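Local coordinates for isoflavone reductase (Medicago sativa, PDB 2GAS), which reduces achiral isoflavones to chiral isoflavanones with NADPH, a late step in the biosynthesis of the pterocarpan phytoalexin (-)-medicarpin, at residues Gly9-Ile14 and Glu46-Asn51; Ala25-Tyr30 and Ala201-Asn206; Cys151-Thr156 and Gly273-Glu278; Leu229-Lys232 and Lys236-Glu239; Lys250-Ser255 and Leu262-His267. All coordinates share one frame; numbering follows the deposited sequence.

Contact 1: Gly9-Ile14 and Glu46-Asn51; sequences GPTGAI and EELIDN
T11 is the one residue of loop G9-I14 to touch E46-N51, where it meets L48 and I49. The apolar contacts fall on its carbon branch. T11 CG2 lies 3.8 Å from I49 CD1, the end of the isoleucine chain, and 4.1 Å from L48 CB. A step nearer the backbone, T11 CB packs at 3.8 Å against L48 CD2. The torsion divides the two branches of the threonine: CG2 stands anti to the carbonyl carbon (chi1 65°) and takes the helix side, leaving OG1 wedged between the backbone N and the carbonyl carbon.

A polar backbone atom joins in as well. T11 O rests 3.5 Å from the methyl L48 CD2, a van der Waals touch.

The loop's own shape rests on hydrogen bonds. G9 to G12 form a type I beta turn closed by G12 N to G9 O at 3.2 Å. G9-I14 is most of the glycine-rich loop after the first Rossmann strand, assigned to NADP(+) binding. No hydrogen bond joins the two segments: E46-N51 meets the cofactor loop through methyl groups, and the helix's hydrogen bond to the loop comes one turn past L48, from the hydroxyl of Y52 to P10 O. T11 O is bonded instead by R16 NH2 of helix 15-25, while L48 and I49 meet the carbon side of the threonine.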
# COMPACT_ATOMS: atom_id res chain seq x y z
N GLY A 9 4.45 -12.41 1.73
CA GLY A 9 3.11 -12.04 2.15
C GLY A 9 2.18 -12.12 0.94
O GLY A 9 1.28 -11.31 0.79
N PRO A 10 2.36 -13.14 0.08
CA PRO A 10 1.54 -13.31 -1.12
C PRO A 10 0.03 -13.49 -0.96
O PRO A 10 -0.72 -13.18 -1.89
CB PRO A 10 2.21 -14.51 -1.81
CG PRO A 10 2.62 -15.35 -0.65
CD PRO A 10 3.22 -14.32 0.29
N THR A 11 -0.42 -13.99 0.18
CA THR A 11 -1.86 -14.18 0.36
C THR A 11 -2.55 -13.03 1.09
O THR A 11 -3.75 -13.09 1.36
CB THR A 11 -2.19 -15.51 1.08
OG1 THR A 11 -1.68 -15.48 2.42
CG2 THR A 11 -1.58 -16.68 0.33
N GLY A 12 -1.81 -11.97 1.41
CA GLY A 12 -2.41 -10.84 2.08
C GLY A 12 -3.34 -10.06 1.16
O GLY A 12 -3.38 -10.31 -0.05
N ALA A 13 -4.09 -9.11 1.72
CA ALA A 13 -5.03 -8.31 0.94
C ALA A 13 -4.31 -7.57 -0.19
O ALA A 13 -4.83 -7.45 -1.29
CB ALA A 13 -5.74 -7.31 1.84
N ILE A 14 -3.11 -7.09 0.10
CA ILE A 14 -2.33 -6.36 -0.89
C ILE A 14 -1.49 -7.28 -1.76
O ILE A 14 -1.45 -7.14 -2.98
CB ILE A 14 -1.40 -5.34 -0.19
CG1 ILE A 14 -2.23 -4.38 0.66
CG2 ILE A 14 -0.57 -4.59 -1.22
CD1 ILE A 14 -3.40 -3.74 -0.07
N GLU A 46 -6.01 -21.50 1.19
CA GLU A 46 -6.20 -22.60 0.26
C GLU A 46 -6.64 -22.11 -1.12
O GLU A 46 -6.07 -22.50 -2.14
CB GLU A 46 -7.23 -23.57 0.83
CG GLU A 46 -6.85 -25.03 0.76
CD GLU A 46 -7.08 -25.63 -0.61
OE1 GLU A 46 -8.25 -25.63 -1.06
OE2 GLU A 46 -6.10 -26.09 -1.24
N GLU A 47 -7.66 -21.26 -1.15
CA GLU A 47 -8.16 -20.74 -2.42
C GLU A 47 -7.12 -19.95 -3.19
O GLU A 47 -6.97 -20.10 -4.40
CB GLU A 47 -9.40 -19.87 -2.19
CG GLU A 47 -10.65 -20.65 -1.85
CD GLU A 47 -11.85 -19.76 -1.64
OE1 GLU A 47 -12.09 -18.88 -2.50
OE2 GLU A 47 -12.55 -19.94 -0.62
N LEU A 48 -6.38 -19.09 -2.48
CA LEU A 48 -5.37 -18.28 -3.13
C LEU A 48 -4.21 -19.13 -3.64
O LEU A 48 -3.79 -18.99 -4.79
CB LEU A 48 -4.86 -17.22 -2.14
CG LEU A 48 -5.17 -15.73 -2.36
CD1 LEU A 48 -6.40 -15.52 -3.23
CD2 LEU A 48 -5.34 -15.07 -1.00
N ILE A 49 -3.69 -20.02 -2.80
CA ILE A 49 -2.57 -20.86 -3.21
C ILE A 49 -2.93 -21.75 -4.41
O ILE A 49 -2.13 -21.91 -5.33
CB ILE A 49 -2.09 -21.75 -2.05
CG1 ILE A 49 -1.60 -20.87 -0.90
CG2 ILE A 49 -0.98 -22.68 -2.53
CD1 ILE A 49 -0.44 -19.97 -1.25
N ASP A 50 -4.14 -22.31 -4.40
CA ASP A 50 -4.57 -23.16 -5.51
C ASP A 50 -4.63 -22.32 -6.78
O ASP A 50 -4.19 -22.77 -7.85
CB ASP A 50 -5.96 -23.74 -5.24
CG ASP A 50 -5.94 -24.90 -4.27
OD1 ASP A 50 -4.84 -25.41 -3.95
OD2 ASP A 50 -7.04 -25.32 -3.85
N ASN A 51 -5.17 -21.12 -6.66
CA ASN A 51 -5.27 -20.23 -7.80
C ASN A 51 -3.89 -19.89 -8.34
O ASN A 51 -3.65 -19.94 -9.55
CB ASN A 51 -6.02 -18.94 -7.42
CG ASN A 51 -6.07 -17.94 -8.55
OD1 ASN A 51 -5.16 -17.13 -8.72
ND2 ASN A 51 -7.12 -18.01 -9.36

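Contact 2: Ala25-Tyr30 and Ala201-Asn206; sequences AGNPTY and AANDPN
N27 and N203 come from opposite directions and pair through their side-chain amides, joining a Rossmann helix-to-strand turn to the end of helix 191-202. N27 follows directly on G26, whose positive phi ends helix 15-25 in a Schellman motif, and it leads into strand 29-33.

From CB, the N27 chain runs toward N203 with CG anti to the carbonyl carbon (chi1 -69°). CG is nearly equidistant from the two polar atoms of the opposite amide. At the tip, OD1 accepts from N203 ND2 at 3.0 Å, the donor somewhat tilted from the carbonyl plane. ND2 gives the shorter bond, 2.8 Å to N203 OD1, and arrives on a lone pair in that carbonyl's plane.

The two bonds close a ring, and with the amide planes only 11° apart the groups lie almost flat together, which fixes the rotation of both. N27 ND2 also donates to N3 O, just ahead of strand 5-8, and N203 OD1 receives a weak second bond from N3 ND2. The backbone behind the N27 amide is held too: T29 OG1 donates to N27 O at 2.8 Å and is further bonded to S22 OG.

Beside the pair, A25 CB comes within 4.3 Å of N203 ND2, the nitrogen whose hydrogen points at N27 OD1 with an angle of 160°.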
# COMPACT_ATOMS: atom_id res chain seq x y z
N ALA A 25 1.64 -9.61 -16.24
CA ALA A 25 2.73 -8.99 -16.98
C ALA A 25 3.60 -10.03 -17.68
O ALA A 25 4.32 -9.70 -18.62
CB ALA A 25 3.58 -8.15 -16.04
N GLY A 26 3.54 -11.27 -17.20
CA GLY A 26 4.31 -12.34 -17.81
C GLY A 26 5.61 -12.67 -17.10
O GLY A 26 6.41 -13.46 -17.60
N ASN A 27 5.84 -12.07 -15.93
CA ASN A 27 7.06 -12.35 -15.18
C ASN A 27 7.04 -13.71 -14.51
O ASN A 27 5.99 -14.19 -14.11
CB ASN A 27 7.27 -11.34 -14.04
CG ASN A 27 7.58 -9.96 -14.53
OD1 ASN A 27 6.69 -9.24 -14.97
ND2 ASN A 27 8.84 -9.57 -14.44
N PRO A 28 8.22 -14.36 -14.42
CA PRO A 28 8.23 -15.66 -13.74
C PRO A 28 7.88 -15.20 -12.32
O PRO A 28 8.56 -14.32 -11.77
CB PRO A 28 9.68 -16.09 -13.86
CG PRO A 28 10.09 -15.51 -15.18
CD PRO A 28 9.48 -14.12 -15.13
N THR A 29 6.83 -15.76 -11.74
CA THR A 29 6.38 -15.34 -10.43
C THR A 29 6.53 -16.39 -9.34
O THR A 29 6.15 -17.54 -9.52
CB THR A 29 4.90 -14.89 -10.54
OG1 THR A 29 4.79 -13.95 -11.62
CG2 THR A 29 4.43 -14.24 -9.26
N TYR A 30 7.10 -15.97 -8.21
CA TYR A 30 7.35 -16.84 -7.07
C TYR A 30 6.67 -16.29 -5.82
O TYR A 30 6.59 -15.07 -5.64
CB TYR A 30 8.86 -16.95 -6.81
CG TYR A 30 9.67 -17.49 -7.96
CD1 TYR A 30 9.82 -16.76 -9.15
CD2 TYR A 30 10.29 -18.73 -7.87
CE1 TYR A 30 10.57 -17.27 -10.21
CE2 TYR A 30 11.03 -19.25 -8.93
CZ TYR A 30 11.17 -18.51 -10.09
OH TYR A 30 11.89 -19.04 -11.14
N ALA A 201 6.61 -0.85 -11.96
CA ALA A 201 7.80 -0.27 -11.34
C ALA A 201 8.91 -1.32 -11.25
O ALA A 201 10.08 -1.02 -11.49
CB ALA A 201 7.46 0.27 -9.94
N ALA A 202 8.54 -2.55 -10.90
CA ALA A 202 9.53 -3.62 -10.76
C ALA A 202 10.28 -3.86 -12.07
O ALA A 202 11.49 -4.08 -12.06
CB ALA A 202 8.83 -4.90 -10.31
N ASN A 203 9.56 -3.81 -13.18
CA ASN A 203 10.14 -4.04 -14.50
C ASN A 203 10.74 -2.79 -15.15
O ASN A 203 11.28 -2.87 -16.26
CB ASN A 203 9.08 -4.63 -15.44
CG ASN A 203 8.69 -6.04 -15.07
OD1 ASN A 203 9.55 -6.88 -14.83
ND2 ASN A 203 7.38 -6.31 -15.02
N ASP A 204 10.66 -1.66 -14.46
CA ASP A 204 11.19 -0.40 -14.97
C ASP A 204 12.55 -0.07 -14.36
O ASP A 204 12.64 0.28 -13.18
CB ASP A 204 10.18 0.72 -14.67
CG ASP A 204 10.68 2.09 -15.10
OD1 ASP A 204 11.67 2.18 -15.86
OD2 ASP A 204 10.07 3.10 -14.67
N PRO A 205 13.62 -0.15 -15.15
CA PRO A 205 14.96 0.16 -14.63
C PRO A 205 15.09 1.56 -14.04
O PRO A 205 15.96 1.80 -13.21
CB PRO A 205 15.86 -0.05 -15.85
CG PRO A 205 14.97 0.31 -16.99
CD PRO A 205 13.66 -0.36 -16.61
N ASN A 206 14.22 2.47 -14.47
CA ASN A 206 14.27 3.85 -13.99
C ASN A 206 13.86 4.04 -12.54
O ASN A 206 14.08 5.12 -11.98
CB ASN A 206 13.41 4.75 -14.88
CG ASN A 206 13.94 4.86 -16.30
OD1 ASN A 206 15.15 4.94 -16.51
ND2 ASN A 206 13.04 4.88 -17.27

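Contact 3: Cys151-Thr156 and Gly273-Glu278; sequences CCHAFT and GDAVYE
H153 stretches from the bend between strands 148-151 and 154-155 to D274, A275 and Y277, on and just beyond the type I beta turn G273-V276 that follows helix 259-271. Walking along the strand side, C151 ends its strand with backbone bonds to V212 and I214. C152 turns the chain, its side chain lying on V194 of helix 191-202.

H153 then takes positive phi (58°), and its side chain heads for the turn. Its imidazole is held at both nitrogens and over one face. NE2 and Y277 OH form a hydrogen bond of 2.8 Å in which either may be the donor. On the other nitrogen, ND1 is 2.9 Å from a water, which in turn donates to D274 OD1 at 2.7 Å; the other carboxylate oxygen, OD2, pairs with S268 OG. Over one face lies A275, with CA 3.9 Å from the ring centroid in a CH-pi contact and CB shifted toward the rim.

Beyond H153, A154 joins the mixed sheet through backbone bonds to A187 and V189, and A187 is touched by the side chains of both H153 and A275. The buried imidazole thereby ties the loop after helix 259-271 to the edge of that sheet.

The rings of H153 and Y277 meet rim to rim with planes at 44°. The Y277 ring also makes a cation-pi contact with R215, and its OH is shared: besides H153 NE2 it hydrogen-bonds H213 ND1.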
# COMPACT_ATOMS: atom_id res chain seq x y z
N CYS A 151 4.86 4.14 -2.96
CA CYS A 151 3.98 4.98 -2.16
C CYS A 151 2.66 5.16 -2.90
O CYS A 151 2.51 6.07 -3.71
CB CYS A 151 4.66 6.33 -1.91
SG CYS A 151 6.33 6.14 -1.20
N CYS A 152 1.71 4.28 -2.61
CA CYS A 152 0.41 4.29 -3.28
C CYS A 152 -0.67 5.07 -2.55
O CYS A 152 -1.81 5.13 -3.00
CB CYS A 152 -0.08 2.86 -3.49
SG CYS A 152 -0.28 1.92 -1.95
N HIS A 153 -0.31 5.65 -1.41
CA HIS A 153 -1.25 6.42 -0.63
C HIS A 153 -2.52 5.68 -0.19
O HIS A 153 -2.42 4.57 0.34
CB HIS A 153 -1.56 7.73 -1.37
CG HIS A 153 -0.40 8.67 -1.38
ND1 HIS A 153 0.05 9.30 -0.25
CD2 HIS A 153 0.49 8.97 -2.36
CE1 HIS A 153 1.17 9.95 -0.51
NE2 HIS A 153 1.46 9.77 -1.79
N ALA A 154 -3.70 6.24 -0.44
CA ALA A 154 -4.93 5.63 0.05
C ALA A 154 -5.63 4.54 -0.77
O ALA A 154 -6.19 4.81 -1.83
CB ALA A 154 -5.94 6.73 0.37
N PHE A 155 -5.61 3.32 -0.25
CA PHE A 155 -6.27 2.19 -0.91
C PHE A 155 -7.77 2.45 -0.87
O PHE A 155 -8.31 2.83 0.18
CB PHE A 155 -6.00 0.89 -0.17
CG PHE A 155 -4.65 0.31 -0.40
CD1 PHE A 155 -4.33 -0.29 -1.62
CD2 PHE A 155 -3.68 0.34 0.60
CE1 PHE A 155 -3.08 -0.85 -1.84
CE2 PHE A 155 -2.43 -0.22 0.39
CZ PHE A 155 -2.13 -0.82 -0.83
N THR A 156 -8.46 2.20 -1.98
CA THR A 156 -9.90 2.40 -2.02
C THR A 156 -10.63 1.52 -1.01
O THR A 156 -11.55 1.96 -0.33
CB THR A 156 -10.46 2.11 -3.42
OG1 THR A 156 -9.96 0.85 -3.88
CG2 THR A 156 -10.07 3.21 -4.40
N GLY A 273 -2.72 16.61 4.61
CA GLY A 273 -2.51 16.41 3.18
C GLY A 273 -1.23 15.67 2.86
O GLY A 273 -0.40 16.17 2.09
N ASP A 274 -1.05 14.48 3.42
CA ASP A 274 0.17 13.73 3.16
C ASP A 274 0.36 13.29 1.70
O ASP A 274 1.45 12.84 1.34
CB ASP A 274 0.31 12.53 4.11
CG ASP A 274 -0.92 11.63 4.14
OD1 ASP A 274 -1.61 11.50 3.11
OD2 ASP A 274 -1.18 11.04 5.21
N ALA A 275 -0.67 13.42 0.87
CA ALA A 275 -0.55 13.04 -0.54
C ALA A 275 -0.19 14.26 -1.37
O ALA A 275 0.00 14.15 -2.59
CB ALA A 275 -1.86 12.43 -1.05
N VAL A 276 -0.09 15.41 -0.71
CA VAL A 276 0.22 16.66 -1.39
C VAL A 276 1.69 17.07 -1.23
O VAL A 276 2.13 17.38 -0.13
CB VAL A 276 -0.65 17.81 -0.84
CG1 VAL A 276 -0.36 19.10 -1.58
CG2 VAL A 276 -2.12 17.43 -0.97
N TYR A 277 2.42 17.05 -2.34
CA TYR A 277 3.83 17.41 -2.35
C TYR A 277 4.40 17.34 -3.77
O TYR A 277 3.90 16.60 -4.60
CB TYR A 277 4.65 16.49 -1.44
CG TYR A 277 4.47 15.01 -1.73
CD1 TYR A 277 3.52 14.26 -1.04
CD2 TYR A 277 5.25 14.36 -2.70
CE1 TYR A 277 3.34 12.91 -1.31
CE2 TYR A 277 5.07 13.00 -2.98
CZ TYR A 277 4.11 12.28 -2.27
OH TYR A 277 3.91 10.94 -2.52
N GLU A 278 5.43 18.13 -4.03
CA GLU A 278 6.08 18.11 -5.33
C GLU A 278 7.23 17.12 -5.19
O GLU A 278 7.84 17.02 -4.13
CB GLU A 278 6.61 19.50 -5.69
CG GLU A 278 5.50 20.51 -5.99
CD GLU A 278 6.03 21.89 -6.32
OE1 GLU A 278 5.22 22.76 -6.69
OE2 GLU A 278 7.26 22.10 -6.21
O HOH W 1 -2.13 9.29 1.63

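Contact 4: Leu229-Lys232 and Lys236-Glu239; sequences LWEK and KTLE
E231 OE1 is gripped by two groups of the returning chain: the backbone N of L238 donates to it at 2.8 Å, nearly straight at 160°, and K240 NZ forms a salt bridge. L238 N meets the oxygen on its anti side, 27° out of the carboxylate plane. Extended beyond CG, the glutamate reaches to the 236-238 backbone, its CG 3.3 Å from K236 O. T237 CG2 adds a methyl at 3.5 Å from E231 OE1. Both the N-H and the lysine would be expected to favour the charged carboxylate. Nearer the helix backbone, K236 N makes only a weak bond, 3.4 Å, to E231 O.

The apolar part is small: L238 CD1 touches W230 CD1 at 4.0 Å, at the edge of the indole and near its plane. W230 NE1 is engaged elsewhere, donating to P172 O.

The E231 bonds close the turn by which helix 223-234 passes into strand 239-243. K236 NZ binds D174 and R173 O, L238 packs on V176 of strand 175-179, and W230 touches L303 of helix 299-303.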
# COMPACT_ATOMS: atom_id res chain seq x y z
N LEU A 229 -19.05 13.64 -5.27
CA LEU A 229 -19.09 12.56 -6.26
C LEU A 229 -20.10 11.49 -5.83
O LEU A 229 -20.92 11.03 -6.62
CB LEU A 229 -17.70 11.93 -6.40
CG LEU A 229 -17.58 10.71 -7.32
CD1 LEU A 229 -18.07 11.08 -8.71
CD2 LEU A 229 -16.14 10.23 -7.37
N TRP A 230 -20.03 11.10 -4.56
CA TRP A 230 -20.93 10.08 -4.02
C TRP A 230 -22.38 10.57 -4.03
O TRP A 230 -23.29 9.82 -4.37
CB TRP A 230 -20.49 9.72 -2.59
CG TRP A 230 -21.39 8.73 -1.89
CD1 TRP A 230 -22.04 8.93 -0.70
CD2 TRP A 230 -21.69 7.39 -2.30
NE1 TRP A 230 -22.73 7.79 -0.35
CE2 TRP A 230 -22.53 6.84 -1.31
CE3 TRP A 230 -21.33 6.61 -3.40
CZ2 TRP A 230 -23.03 5.52 -1.39
CZ3 TRP A 230 -21.82 5.31 -3.49
CH2 TRP A 230 -22.66 4.78 -2.49
N GLU A 231 -22.59 11.83 -3.65
CA GLU A 231 -23.93 12.40 -3.64
C GLU A 231 -24.57 12.32 -5.02
O GLU A 231 -25.76 12.04 -5.15
CB GLU A 231 -23.88 13.85 -3.18
CG GLU A 231 -23.76 13.98 -1.68
CD GLU A 231 -23.59 15.41 -1.25
OE1 GLU A 231 -23.88 15.71 -0.08
OE2 GLU A 231 -23.16 16.24 -2.09
N LYS A 232 -23.77 12.58 -6.04
CA LYS A 232 -24.28 12.52 -7.41
C LYS A 232 -24.71 11.10 -7.74
O LYS A 232 -25.71 10.87 -8.43
CB LYS A 232 -23.19 12.97 -8.39
CG LYS A 232 -23.63 12.90 -9.85
CD LYS A 232 -22.45 13.07 -10.80
CE LYS A 232 -21.39 12.00 -10.56
NZ LYS A 232 -20.31 12.00 -11.60
N LYS A 236 -28.79 12.11 -3.64
CA LYS A 236 -29.27 12.81 -2.46
C LYS A 236 -28.11 13.54 -1.80
O LYS A 236 -26.95 13.20 -2.02
CB LYS A 236 -29.94 11.86 -1.46
CG LYS A 236 -29.04 10.80 -0.88
CD LYS A 236 -29.72 10.09 0.30
CE LYS A 236 -29.84 11.01 1.51
NZ LYS A 236 -30.26 10.28 2.73
N THR A 237 -28.44 14.55 -0.99
CA THR A 237 -27.42 15.34 -0.31
C THR A 237 -27.20 14.85 1.10
O THR A 237 -28.15 14.65 1.86
CB THR A 237 -27.84 16.83 -0.25
OG1 THR A 237 -28.10 17.31 -1.57
CG2 THR A 237 -26.74 17.67 0.38
N LEU A 238 -25.93 14.66 1.46
CA LEU A 238 -25.59 14.19 2.80
C LEU A 238 -25.52 15.34 3.79
O LEU A 238 -25.13 16.46 3.43
CB LEU A 238 -24.23 13.49 2.80
CG LEU A 238 -24.01 12.24 1.93
CD1 LEU A 238 -22.60 11.71 2.17
CD2 LEU A 238 -25.05 11.19 2.26
N GLU A 239 -25.91 15.07 5.02
CA GLU A 239 -25.81 16.08 6.06
C GLU A 239 -24.31 16.15 6.33
O GLU A 239 -23.65 15.11 6.37
CB GLU A 239 -26.57 15.64 7.31
CG GLU A 239 -28.08 15.66 7.12
CD GLU A 239 -28.83 15.22 8.36
OE1 GLU A 239 -28.27 15.34 9.47
OE2 GLU A 239 -29.98 14.76 8.22

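Contact 5: Lys250-Ser255 and Leu262-His267; sequences KDIQES and LLALYH
I252 meets three residues of the facing helix, L263, A264 and H267. I252 CG1 sits 3.6 Å from L263 CB, and the end of the chain, CD1, comes equally near A264 CA, 3.6 Å away. With chi2 extended at 171°, that methyl reaches past the alanine's backbone and also touches H267 CB at 4.2 Å, about one turn further along. A264 gives little bulk of its own, its CB standing 4.1 Å from I252 CD1, which lets the isoleucine come down on the helix backbone.

D251 and L263 make the second touch, crossing at about a right angle. L263 CD1 is only 3.0 Å from D251 OD1, too tight for a methyl, so the exact placement of this branch is doubtful. No hydrogen bond passes between the two segments.

The two helices, 245-254 and 259-271, form an antiparallel helical hairpin with a short connection: the local axes approach to 9.4 Å with their directions 155° apart, and I252 and L263 have the nearest CA atoms. H267 N bonds L263 O at 2.8 Å within the second helix, which sets these two residues one turn apart.

Farther out, the H267 side chain leans back on E245 and L249 of the first helix, extending the touch by two turns. V123 lies against I252. Helix 126-143, which contains K133, the assigned proton acceptor, supplies V126 against A264 and F130 against L265.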
# COMPACT_ATOMS: atom_id res chain seq x y z
N LYS A 250 -7.59 16.56 19.83
CA LYS A 250 -8.02 16.26 21.18
C LYS A 250 -8.70 14.89 21.20
O LYS A 250 -8.51 14.10 22.12
CB LYS A 250 -8.99 17.34 21.68
CG LYS A 250 -9.41 17.19 23.13
CD LYS A 250 -10.67 16.36 23.27
CE LYS A 250 -11.91 17.17 22.93
NZ LYS A 250 -12.06 18.35 23.82
N ASP A 251 -9.48 14.61 20.16
CA ASP A 251 -10.19 13.34 20.03
C ASP A 251 -9.19 12.18 19.99
O ASP A 251 -9.42 11.13 20.59
CB ASP A 251 -11.02 13.35 18.74
CG ASP A 251 -11.96 12.18 18.65
OD1 ASP A 251 -11.56 11.05 19.03
OD2 ASP A 251 -13.11 12.37 18.20
N ILE A 252 -8.09 12.38 19.28
CA ILE A 252 -7.05 11.36 19.16
C ILE A 252 -6.42 11.04 20.52
O ILE A 252 -6.27 9.87 20.89
CB ILE A 252 -5.96 11.81 18.16
CG1 ILE A 252 -6.54 11.83 16.74
CG2 ILE A 252 -4.75 10.88 18.23
CD1 ILE A 252 -5.64 12.46 15.71
N GLN A 253 -6.07 12.09 21.26
CA GLN A 253 -5.45 11.93 22.57
C GLN A 253 -6.35 11.22 23.59
O GLN A 253 -5.86 10.48 24.44
CB GLN A 253 -5.05 13.29 23.13
CG GLN A 253 -4.12 14.10 22.24
CD GLN A 253 -3.81 15.47 22.81
OE1 GLN A 253 -4.72 16.24 23.13
NE2 GLN A 253 -2.52 15.78 22.95
N GLU A 254 -7.65 11.44 23.48
CA GLU A 254 -8.60 10.85 24.42
C GLU A 254 -9.22 9.51 23.99
O GLU A 254 -9.94 8.89 24.77
CB GLU A 254 -9.73 11.84 24.70
CG GLU A 254 -9.25 13.17 25.28
CD GLU A 254 -10.38 14.16 25.47
OE1 GLU A 254 -10.12 15.27 25.99
OE2 GLU A 254 -11.53 13.84 25.09
N SER A 255 -8.93 9.08 22.77
CA SER A 255 -9.49 7.82 22.29
C SER A 255 -8.62 6.62 22.60
O SER A 255 -7.39 6.71 22.62
CB SER A 255 -9.73 7.89 20.78
OG SER A 255 -10.73 8.85 20.46
N LEU A 262 -6.54 5.15 14.09
CA LEU A 262 -7.36 5.37 12.91
C LEU A 262 -7.55 6.87 12.65
O LEU A 262 -7.36 7.35 11.53
CB LEU A 262 -8.72 4.70 13.11
CG LEU A 262 -9.45 4.13 11.89
CD1 LEU A 262 -8.59 3.04 11.24
CD2 LEU A 262 -10.79 3.55 12.32
N LEU A 263 -7.92 7.61 13.69
CA LEU A 263 -8.12 9.05 13.56
C LEU A 263 -6.84 9.76 13.18
O LEU A 263 -6.86 10.73 12.42
CB LEU A 263 -8.66 9.65 14.86
CG LEU A 263 -10.17 9.87 14.98
CD1 LEU A 263 -10.44 10.71 16.22
CD2 LEU A 263 -10.71 10.58 13.74
N ALA A 264 -5.71 9.31 13.73
CA ALA A 264 -4.43 9.93 13.42
C ALA A 264 -4.10 9.69 11.94
O ALA A 264 -3.55 10.55 11.27
CB ALA A 264 -3.33 9.36 14.31
N LEU A 265 -4.45 8.50 11.45
CA LEU A 265 -4.22 8.18 10.04
C LEU A 265 -5.03 9.13 9.16
O LEU A 265 -4.51 9.71 8.21
CB LEU A 265 -4.62 6.72 9.77
CG LEU A 265 -4.37 6.18 8.36
CD1 LEU A 265 -2.89 6.30 8.00
CD2 LEU A 265 -4.80 4.72 8.31
N TYR A 266 -6.31 9.31 9.50
CA TYR A 266 -7.20 10.20 8.75
C TYR A 266 -6.73 11.65 8.86
O TYR A 266 -6.80 12.41 7.90
CB TYR A 266 -8.63 10.11 9.27
CG TYR A 266 -9.30 8.77 9.08
CD1 TYR A 266 -10.33 8.37 9.93
CD2 TYR A 266 -8.93 7.91 8.05
CE1 TYR A 266 -10.98 7.16 9.76
CE2 TYR A 266 -9.57 6.68 7.87
CZ TYR A 266 -10.59 6.31 8.73
OH TYR A 266 -11.23 5.10 8.60
N HIS A 267 -6.27 12.04 10.05
CA HIS A 267 -5.77 13.40 10.26
C HIS A 267 -4.65 13.71 9.27
O HIS A 267 -4.64 14.76 8.62
CB HIS A 267 -5.26 13.53 11.71
CG HIS A 267 -4.39 14.74 11.94
ND1 HIS A 267 -4.90 16.01 12.09
CD2 HIS A 267 -3.05 14.85 12.04
CE1 HIS A 267 -3.90 16.86 12.28
NE2 HIS A 267 -2.77 16.18 12.25

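How the contacts relate
Contacts 3 and 5 are buried; contacts 1, 2 and 4 are partly exposed. Contact 1 lies within the Rossmann part, while contact 2 joins it to the end of helix 191-202; their first segments lie at opposite ends of helix 15-25, yet one is methyl packing and the other a planar amide pair. Contact 3 is the most central and chiefly polar, around an imidazole; it touches contact 1 where F155 CZ packs 3.3 Å from I14 CD1. Contacts 4 and 5 are nested in the chain closed by contact 3, whose second segment follows the second helix of contact 5, 259-271. Contact 4, the farthest out, uses a carboxylate to close a local turn, whereas contact 5 packs two helices through apolar groups.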